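Local coordinates for chorismate mutase protein (Bartonella henselae, PDB 3RMI) that probably catalyses the Claisen rearrangement of chorismate to prephenate, as an all-helical dimer of the AroQ type, here with malate bound, at residues 38-43 with 92-97. Sequence-based numbering, arbitrary orientation.
With MLT (D-malate), chain D; EDO (1,2-ethanediol), chain B.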
loop_
_atom_site.group_PDB
_atom_site.type_symbol
_atom_site.label_atom_id
_atom_site.label_comp_id
_atom_site.label_asym_id
_atom_site.label_seq_id
_atom_site.Cartn_x
_atom_site.Cartn_y
_atom_site.Cartn_z
ATOM N N CYS A 38 7.964 -11.820 -5.117
ATOM C CA CYS A 38 8.785 -12.421 -4.051
ATOM C C CYS A 38 7.983 -13.261 -3.116
ATOM O O CYS A 38 8.360 -14.381 -2.848
ATOM C CB CYS A 38 9.500 -11.375 -3.214
ATOM S SG CYS A 38 10.842 -10.673 -4.064
ATOM N N THR A 39 6.879 -12.734 -2.607
ATOM C CA THR A 39 6.098 -13.507 -1.642
ATOM C C THR A 39 5.493 -14.729 -2.282
ATOM O O THR A 39 5.161 -15.675 -1.585
ATOM C CB THR A 39 4.985 -12.706 -0.980
ATOM O OG1 THR A 39 4.115 -12.153 -1.985
ATOM C CG2 THR A 39 5.561 -11.622 -0.095
ATOM N N GLN A 40 5.317 -14.734 -3.586
ATOM C CA GLN A 40 4.807 -15.930 -4.262
ATOM C C GLN A 40 5.902 -16.968 -4.398
ATOM O O GLN A 40 5.621 -18.170 -4.366
ATOM C CB GLN A 40 4.196 -15.590 -5.643
ATOM C CG GLN A 40 2.760 -15.009 -5.527
ATOM C CD GLN A 40 2.256 -14.207 -6.779
ATOM O OE1 GLN A 40 2.767 -14.362 -7.900
ATOM N NE2 GLN A 40 1.242 -13.369 -6.570
ATOM N N ALA A 41 7.145 -16.514 -4.559
ATOM C CA ALA A 41 8.269 -17.425 -4.547
ATOM C C ALA A 41 8.419 -18.013 -3.128
ATOM O O ALA A 41 8.675 -19.200 -2.981
ATOM C CB ALA A 41 9.548 -16.746 -5.038
ATOM N N ILE A 42 8.164 -17.222 -2.091
ATOM C CA ILE A 42 8.132 -17.748 -0.717
ATOM C C ILE A 42 6.993 -18.741 -0.557
ATOM O O ILE A 42 7.177 -19.783 0.050
ATOM C CB ILE A 42 8.032 -16.629 0.370
ATOM C CG1 ILE A 42 9.323 -15.798 0.380
ATOM C CG2 ILE A 42 7.765 -17.239 1.788
ATOM C CD1 ILE A 42 9.280 -14.567 1.314
ATOM N N GLY A 43 5.818 -18.442 -1.111
ATOM C CA GLY A 43 4.671 -19.371 -1.000
ATOM C C GLY A 43 4.947 -20.767 -1.565
ATOM O O GLY A 43 4.550 -21.793 -0.966
ATOM N N VAL A 92 -0.845 -14.054 3.116
ATOM C CA VAL A 92 -1.180 -15.269 3.836
ATOM C C VAL A 92 -2.241 -16.037 3.049
ATOM O O VAL A 92 -2.141 -17.265 2.885
ATOM C CB VAL A 92 -1.627 -14.942 5.291
ATOM C CG1 VAL A 92 -2.445 -16.053 5.855
ATOM C CG2 VAL A 92 -0.404 -14.642 6.173
ATOM N N HIS A 93 -3.240 -15.317 2.532
ATOM C CA HIS A 93 -4.183 -15.904 1.590
ATOM C C HIS A 93 -3.456 -16.561 0.415
ATOM O O HIS A 93 -3.757 -17.700 0.048
ATOM C CB HIS A 93 -5.180 -14.860 1.044
ATOM C CG HIS A 93 -6.134 -15.412 0.015
ATOM N ND1 HIS A 93 -6.188 -14.948 -1.285
ATOM C CD2 HIS A 93 -7.048 -16.413 0.091
ATOM C CE1 HIS A 93 -7.100 -15.627 -1.960
ATOM N NE2 HIS A 93 -7.636 -16.521 -1.147
ATOM N N GLN A 94 -2.509 -15.851 -0.190
ATOM C CA GLN A 94 -1.844 -16.390 -1.367
ATOM C C GLN A 94 -1.020 -17.624 -1.041
ATOM O O GLN A 94 -0.931 -18.547 -1.853
ATOM C CB GLN A 94 -0.969 -15.348 -2.028
ATOM C CG GLN A 94 -1.720 -14.501 -3.030
ATOM C CD GLN A 94 -0.795 -13.581 -3.830
ATOM O OE1 GLN A 94 0.435 -13.760 -3.846
ATOM N NE2 GLN A 94 -1.385 -12.588 -4.488
ATOM N N HIS A 95 -0.416 -17.632 0.143
ATOM C CA HIS A 95 0.345 -18.784 0.593
ATOM C C HIS A 95 -0.546 -19.999 0.750
ATOM O O HIS A 95 -0.167 -21.102 0.376
ATOM C CB HIS A 95 1.046 -18.476 1.920
ATOM C CG HIS A 95 2.264 -17.617 1.774
ATOM N ND1 HIS A 95 3.041 -17.247 2.847
ATOM C CD2 HIS A 95 2.856 -17.085 0.681
ATOM C CE1 HIS A 95 4.053 -16.514 2.424
ATOM N NE2 HIS A 95 3.967 -16.404 1.111
ATOM N N GLU A 96 -1.729 -19.791 1.307
ATOM C CA GLU A 96 -2.699 -20.869 1.458
ATOM C C GLU A 96 -3.204 -21.373 0.102
ATOM O O GLU A 96 -3.377 -22.587 -0.075
ATOM C CB GLU A 96 -3.869 -20.423 2.349
ATOM C CG GLU A 96 -3.455 -20.192 3.823
ATOM C CD GLU A 96 -4.527 -19.519 4.697
ATOM O OE1 GLU A 96 -5.498 -18.905 4.162
ATOM O OE2 GLU A 96 -4.372 -19.601 5.943
ATOM N N VAL A 97 -3.428 -20.464 -0.853
ATOM C CA VAL A 97 -3.884 -20.871 -2.199
ATOM C C VAL A 97 -2.834 -21.717 -2.934
ATOM O O VAL A 97 -3.160 -22.727 -3.562
ATOM C CB VAL A 97 -4.323 -19.657 -3.071
ATOM C CG1 VAL A 97 -4.506 -20.068 -4.550
ATOM C CG2 VAL A 97 -5.626 -19.070 -2.518
HETATM C C1 MLT D . 6.195 -14.142 4.378
HETATM O O1 MLT D . 6.472 -15.285 4.855
HETATM O O2 MLT D . 4.996 -13.939 4.253
HETATM C C2 MLT D . 7.222 -13.114 3.958
HETATM O O3 MLT D . 8.304 -13.399 4.789
HETATM C C3 MLT D . 7.039 -11.598 4.079
HETATM C C4 MLT D . 5.630 -11.001 4.265
HETATM O O4 MLT D . 4.874 -11.339 5.251
HETATM O O5 MLT D . 5.207 -10.106 3.481
HETATM C C1 EDO B . -0.679 -10.096 -7.891
HETATM O O1 EDO B . -1.480 -9.677 -9.003
HETATM C C2 EDO B . -1.236 -9.441 -6.635
HETATM O O2 EDO B . -1.638 -10.460 -5.718
HETATM O O HOH W 1 2.509 -21.779 0.671
#
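At the wall of the malate pocket in this all-helical, AroQ-type chorismate mutase fold, His95 of helix 77-106 reaches across to the backbone of Thr39 and Gly43 and the side chain of Ile42 on helix 4-48. The two segments run in the same general direction, their axes 40° apart. NE2 of His95 donates to Thr39 O over 3.0 Å, with the acceptor in the ring plane, a bond that helps to set the rotation of the imidazole. The same oxygen takes the helical N-H of Gly43 from the opposite face of its carbonyl plane, so one buried carbonyl is gripped twice. CG of His95 lies anti to the carbonyl carbon, beside the backbone N (chi1 -77°). CD2 packs 3.4 Å from Gly43 CA, where no side chain intervenes. CE1 lies 3.3 Å from MLT O2, and CG2 of Ile42 sits 3.8 Å from that same ring carbon. Ile42 CD1 also touches the malate carbon C2, while Arg18 of the second subunit, Arg35, Lys46, Arg58 and Gln62 hydrogen-bond the ligand, consistent with the substrate site. Farther from the malate, Gln40 NE2 donates to Gln94 OE1 (2.9 Å), approaching from above the acceptor's carbonyl plane, and the two amide planes are turned 49° apart. A water bridges the helices by donating to Gly43 O and His95 O.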